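Local coordinates for protein creatinine amidohydrolase (Nostoc punctiforme PCC 73102, PDB 3NO4) that probably hydrolyses carbon-nitrogen bonds of linear amides, as a metal-dependent member of the creatininase superfamily, at residues Gly85-Ile97 with Ile218-Gly231. Residues are numbered along the deposited sequence; the frame is centred on the assembly and turned at random.
With EDO (1,2-ethanediol), chain H.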
loop_
_atom_site.group_PDB
_atom_site.type_symbol
_atom_site.label_atom_id
_atom_site.label_comp_id
_atom_site.label_asym_id
_atom_site.label_seq_id
_atom_site.Cartn_x
_atom_site.Cartn_y
_atom_site.Cartn_z
ATOM N N GLY A 85 -4.733 -16.728 8.106
ATOM C CA GLY A 85 -5.556 -16.056 7.113
ATOM C C GLY A 85 -6.312 -14.865 7.689
ATOM O O GLY A 85 -5.773 -14.106 8.504
HETATM N N MSE A 86 -7.547 -14.702 7.242
HETATM C CA MSE A 86 -8.393 -13.576 7.597
HETATM C C MSE A 86 -9.364 -14.022 8.699
HETATM O O MSE A 86 -10.439 -14.642 8.449
HETATM C CB MSE A 86 -9.118 -13.017 6.356
HETATM C CG MSE A 86 -9.379 -11.528 6.468
HETATM SE SE MSE A 86 -10.571 -11.064 7.917
HETATM C CE MSE A 86 -12.153 -12.122 7.486
ATOM N N ALA A 87 -8.932 -13.715 9.929
ATOM C CA ALA A 87 -9.617 -14.112 11.157
ATOM C C ALA A 87 -9.762 -12.895 12.091
ATOM O O ALA A 87 -9.665 -13.029 13.307
ATOM C CB ALA A 87 -8.834 -15.250 11.828
ATOM N N LEU A 88 -10.062 -11.729 11.520
ATOM C CA LEU A 88 -10.043 -10.461 12.265
ATOM C C LEU A 88 -11.082 -10.451 13.403
ATOM O O LEU A 88 -10.806 -9.951 14.516
ATOM C CB LEU A 88 -10.205 -9.244 11.340
ATOM C CG LEU A 88 -8.961 -8.799 10.522
ATOM C CD1 LEU A 88 -9.268 -7.623 9.556
ATOM C CD2 LEU A 88 -7.766 -8.417 11.375
ATOM N N HIS A 89 -12.246 -11.049 13.118
ATOM C CA HIS A 89 -13.339 -11.143 14.069
ATOM C C HIS A 89 -13.100 -12.042 15.300
ATOM O O HIS A 89 -13.896 -11.982 16.249
ATOM C CB HIS A 89 -14.688 -11.468 13.358
ATOM C CG HIS A 89 -14.650 -12.675 12.485
ATOM N ND1 HIS A 89 -14.145 -12.649 11.199
ATOM C CD2 HIS A 89 -15.063 -13.949 12.706
ATOM C CE1 HIS A 89 -14.199 -13.869 10.691
ATOM N NE2 HIS A 89 -14.769 -14.671 11.576
ATOM N N HIS A 90 -12.042 -12.859 15.289
ATOM C CA HIS A 90 -11.663 -13.722 16.424
ATOM C C HIS A 90 -10.533 -13.161 17.305
ATOM O O HIS A 90 -10.072 -13.846 18.239
ATOM C CB HIS A 90 -11.233 -15.096 15.905
ATOM C CG HIS A 90 -12.318 -15.836 15.202
ATOM N ND1 HIS A 90 -13.422 -16.330 15.859
ATOM C CD2 HIS A 90 -12.491 -16.127 13.889
ATOM C CE1 HIS A 90 -14.206 -16.935 14.983
ATOM N NE2 HIS A 90 -13.671 -16.816 13.779
ATOM N N THR A 91 -10.105 -11.924 17.058
ATOM C CA THR A 91 -8.927 -11.359 17.744
ATOM C C THR A 91 -9.163 -10.925 19.221
ATOM O O THR A 91 -8.203 -10.633 19.919
ATOM C CB THR A 91 -8.280 -10.201 16.944
ATOM O OG1 THR A 91 -9.187 -9.108 16.841
ATOM C CG2 THR A 91 -7.930 -10.667 15.535
ATOM N N ALA A 92 -10.401 -10.940 19.719
ATOM C CA ALA A 92 -10.658 -10.664 21.129
ATOM C C ALA A 92 -10.418 -11.895 22.008
ATOM O O ALA A 92 -10.525 -11.782 23.235
ATOM C CB ALA A 92 -12.069 -10.105 21.339
ATOM N N PHE A 93 -10.089 -13.041 21.390
ATOM C CA PHE A 93 -9.637 -14.242 22.098
ATOM C C PHE A 93 -8.117 -14.428 21.924
ATOM O O PHE A 93 -7.625 -14.390 20.802
ATOM C CB PHE A 93 -10.383 -15.466 21.563
ATOM C CG PHE A 93 -11.865 -15.406 21.791
ATOM C CD1 PHE A 93 -12.699 -14.783 20.882
ATOM C CD2 PHE A 93 -12.430 -16.018 22.885
ATOM C CE1 PHE A 93 -14.083 -14.752 21.086
ATOM C CE2 PHE A 93 -13.817 -15.970 23.112
ATOM C CZ PHE A 93 -14.634 -15.339 22.206
ATOM N N PRO A 94 -7.372 -14.674 23.020
ATOM C CA PRO A 94 -5.912 -14.811 22.923
ATOM C C PRO A 94 -5.492 -16.068 22.155
ATOM O O PRO A 94 -6.078 -17.180 22.321
ATOM C CB PRO A 94 -5.474 -14.870 24.383
ATOM C CG PRO A 94 -6.666 -15.509 25.092
ATOM C CD PRO A 94 -7.860 -14.973 24.388
ATOM N N GLY A 95 -4.460 -15.890 21.340
ATOM C CA GLY A 95 -3.942 -16.942 20.485
ATOM C C GLY A 95 -4.405 -16.884 19.055
ATOM O O GLY A 95 -3.863 -17.578 18.228
ATOM N N THR A 96 -5.423 -16.086 18.767
ATOM C CA THR A 96 -5.821 -15.831 17.395
ATOM C C THR A 96 -4.699 -15.005 16.730
ATOM O O THR A 96 -4.125 -14.081 17.350
ATOM C CB THR A 96 -7.152 -15.060 17.328
ATOM O OG1 THR A 96 -8.171 -15.886 17.891
ATOM C CG2 THR A 96 -7.509 -14.590 15.881
ATOM N N ILE A 97 -4.358 -15.397 15.509
ATOM C CA ILE A 97 -3.476 -14.607 14.631
ATOM C C ILE A 97 -4.254 -14.354 13.334
ATOM O O ILE A 97 -4.879 -15.271 12.789
ATOM C CB ILE A 97 -2.121 -15.328 14.309
ATOM C CG1 ILE A 97 -1.511 -16.040 15.519
ATOM C CG2 ILE A 97 -1.140 -14.307 13.704
ATOM C CD1 ILE A 97 -0.212 -16.877 15.179
ATOM N N ILE A 218 -21.719 -11.531 12.246
ATOM C CA ILE A 218 -20.292 -11.343 12.529
ATOM C C ILE A 218 -19.866 -9.916 12.081
ATOM O O ILE A 218 -19.918 -9.593 10.891
ATOM C CB ILE A 218 -19.410 -12.372 11.800
ATOM C CG1 ILE A 218 -19.789 -13.821 12.151
ATOM C CG2 ILE A 218 -17.936 -12.105 12.111
ATOM C CD1 ILE A 218 -18.998 -14.884 11.367
ATOM N N TYR A 219 -19.423 -9.101 13.042
ATOM C CA TYR A 219 -18.985 -7.718 12.799
ATOM C C TYR A 219 -17.590 -7.585 13.388
ATOM O O TYR A 219 -16.759 -8.410 13.068
ATOM C CB TYR A 219 -20.028 -6.758 13.366
ATOM C CG TYR A 219 -21.419 -7.011 12.821
ATOM C CD1 TYR A 219 -21.736 -6.756 11.481
ATOM C CD2 TYR A 219 -22.435 -7.463 13.653
ATOM C CE1 TYR A 219 -23.064 -6.967 10.988
ATOM C CE2 TYR A 219 -23.744 -7.660 13.171
ATOM C CZ TYR A 219 -24.044 -7.404 11.852
ATOM O OH TYR A 219 -25.336 -7.650 11.443
ATOM N N SER A 220 -17.355 -6.639 14.294
ATOM C CA SER A 220 -16.025 -6.443 14.897
ATOM C C SER A 220 -15.668 -7.555 15.891
ATOM O O SER A 220 -16.545 -8.208 16.414
ATOM C CB SER A 220 -15.970 -5.096 15.634
ATOM O OG SER A 220 -16.681 -5.103 16.870
ATOM N N ALA A 221 -14.364 -7.724 16.136
ATOM C CA ALA A 221 -13.851 -8.673 17.125
ATOM C C ALA A 221 -14.488 -8.492 18.506
ATOM O O ALA A 221 -14.855 -9.476 19.124
ATOM C CB ALA A 221 -12.326 -8.560 17.233
ATOM N N ALA A 222 -14.625 -7.231 18.944
ATOM C CA ALA A 222 -15.193 -6.868 20.245
ATOM C C ALA A 222 -16.654 -7.294 20.330
ATOM O O ALA A 222 -17.040 -7.980 21.284
ATOM C CB ALA A 222 -15.024 -5.336 20.555
ATOM N N ASP A 223 -17.430 -6.948 19.291
ATOM C CA ASP A 223 -18.831 -7.381 19.137
ATOM C C ASP A 223 -18.933 -8.930 19.138
ATOM O O ASP A 223 -19.843 -9.503 19.779
ATOM C CB ASP A 223 -19.467 -6.766 17.853
ATOM C CG ASP A 223 -20.888 -7.289 17.567
ATOM O OD1 ASP A 223 -21.858 -6.676 18.053
ATOM O OD2 ASP A 223 -21.018 -8.328 16.867
ATOM N N PHE A 224 -18.017 -9.577 18.423
ATOM C CA PHE A 224 -18.029 -11.034 18.303
ATOM C C PHE A 224 -17.986 -11.721 19.674
ATOM O O PHE A 224 -18.782 -12.606 19.940
ATOM C CB PHE A 224 -16.907 -11.539 17.434
ATOM C CG PHE A 224 -16.998 -13.012 17.134
ATOM C CD1 PHE A 224 -16.396 -13.940 17.972
ATOM C CD2 PHE A 224 -17.699 -13.470 16.011
ATOM C CE1 PHE A 224 -16.501 -15.338 17.720
ATOM C CE2 PHE A 224 -17.816 -14.866 15.750
ATOM C CZ PHE A 224 -17.211 -15.795 16.610
ATOM N N ARG A 225 -17.071 -11.282 20.532
ATOM C CA ARG A 225 -16.897 -11.921 21.839
ATOM C C ARG A 225 -18.072 -11.668 22.772
ATOM O O ARG A 225 -18.419 -12.553 23.542
ATOM C CB ARG A 225 -15.567 -11.517 22.491
ATOM C CG ARG A 225 -15.331 -12.173 23.839
ATOM C CD ARG A 225 -13.890 -12.405 24.132
ATOM N NE ARG A 225 -13.757 -12.949 25.470
ATOM C CZ ARG A 225 -12.617 -13.289 26.074
ATOM N NH1 ARG A 225 -11.434 -13.181 25.456
ATOM N NH2 ARG A 225 -12.669 -13.796 27.313
ATOM N N VAL A 226 -18.691 -10.486 22.684
ATOM C CA VAL A 226 -19.965 -10.205 23.367
ATOM C C VAL A 226 -21.077 -11.150 22.899
ATOM O O VAL A 226 -21.768 -11.747 23.725
ATOM C CB VAL A 226 -20.402 -8.686 23.226
ATOM C CG1 VAL A 226 -21.834 -8.448 23.816
ATOM C CG2 VAL A 226 -19.366 -7.776 23.911
ATOM N N ARG A 227 -21.225 -11.313 21.587
ATOM C CA ARG A 227 -22.245 -12.207 21.020
ATOM C C ARG A 227 -22.027 -13.664 21.318
ATOM O O ARG A 227 -22.996 -14.380 21.522
ATOM C CB ARG A 227 -22.340 -12.087 19.497
ATOM C CG ARG A 227 -23.029 -10.836 19.066
ATOM C CD ARG A 227 -23.182 -10.785 17.539
ATOM N NE ARG A 227 -23.473 -9.401 17.215
ATOM C CZ ARG A 227 -24.665 -8.813 17.313
ATOM N NH1 ARG A 227 -25.779 -9.480 17.646
ATOM N NH2 ARG A 227 -24.745 -7.526 17.042
ATOM N N TYR A 228 -20.760 -14.084 21.308
ATOM C CA TYR A 228 -20.371 -15.516 21.381
ATOM C C TYR A 228 -19.291 -15.619 22.466
ATOM O O TYR A 228 -18.114 -15.693 22.154
ATOM C CB TYR A 228 -19.892 -15.996 19.996
ATOM C CG TYR A 228 -20.819 -15.620 18.845
ATOM C CD1 TYR A 228 -22.059 -16.236 18.680
ATOM C CD2 TYR A 228 -20.469 -14.599 17.951
ATOM C CE1 TYR A 228 -22.920 -15.858 17.629
ATOM C CE2 TYR A 228 -21.299 -14.228 16.897
ATOM C CZ TYR A 228 -22.534 -14.857 16.737
ATOM O OH TYR A 228 -23.355 -14.478 15.703
ATOM N N PRO A 229 -19.690 -15.585 23.756
ATOM C CA PRO A 229 -18.698 -15.411 24.859
ATOM C C PRO A 229 -17.646 -16.486 25.017
ATOM O O PRO A 229 -16.508 -16.166 25.403
ATOM C CB PRO A 229 -19.568 -15.296 26.126
ATOM C CG PRO A 229 -20.919 -14.942 25.637
ATOM C CD PRO A 229 -21.070 -15.544 24.284
ATOM N N ASP A 230 -17.981 -17.738 24.729
ATOM C CA ASP A 230 -16.962 -18.802 24.785
ATOM C C ASP A 230 -16.306 -19.051 23.422
ATOM O O ASP A 230 -15.417 -19.889 23.317
ATOM C CB ASP A 230 -17.499 -20.074 25.459
ATOM C CG ASP A 230 -18.379 -20.927 24.561
ATOM O OD1 ASP A 230 -18.718 -20.564 23.410
ATOM O OD2 ASP A 230 -18.744 -22.005 25.042
ATOM N N GLY A 231 -16.802 -18.375 22.396
ATOM C CA GLY A 231 -16.249 -18.413 21.046
ATOM C C GLY A 231 -16.972 -19.305 20.069
ATOM O O GLY A 231 -16.716 -19.224 18.886
HETATM C C1 EDO H . -29.402 -8.636 11.067
HETATM O O1 EDO H . -28.110 -8.878 10.481
HETATM C C2 EDO H . -30.440 -8.501 9.961
HETATM O O2 EDO H . -29.868 -7.933 8.768
HETATM O O HOH W 1 -12.335 -6.864 13.967
HETATM O O HOH W 2 -13.199 -11.647 18.784
#
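One face of the F93 ring carries R225, whose guanidinium lies flat on it (planes 9° apart) and whose CD makes a CH-pi contact 3.7 Å from the ring centroid; at the ring's edge lie Y228 O and P229 O, carbonyls suited to its positive rim. This guanidinium-on-ring stack joins loop 85-97 of the creatininase fold to helix 221-227, and W27 of a second subunit meets F93 edge-to-face. The same guanidinium donates in its own plane from NH1 to A92 O (2.8 Å), so one arginine serves ring and backbone. Replacing R225 by alanine would probably leave A92 O without this donor and remove the cover that guanidinium and CD give one face of F93. Beside this stack, H89, H90 and F224 form an aromatic cluster: H90 points its edge at the face of F224, while I218 CG2 covers a face of H89. F224 swings CG away from its own N (chi1 -172°), laying CZ 3.6 Å from H90 CE1. NE2 of both histidines hydrogen-bonds to an unidentified molecule, probably from the crystallisation liquor; H90 ND1 bonds to Q49. Small A221 admits the loop: its CA-H points at H89 O, and a water bridges H89 O (2.7 Å), A92 N and A221 O.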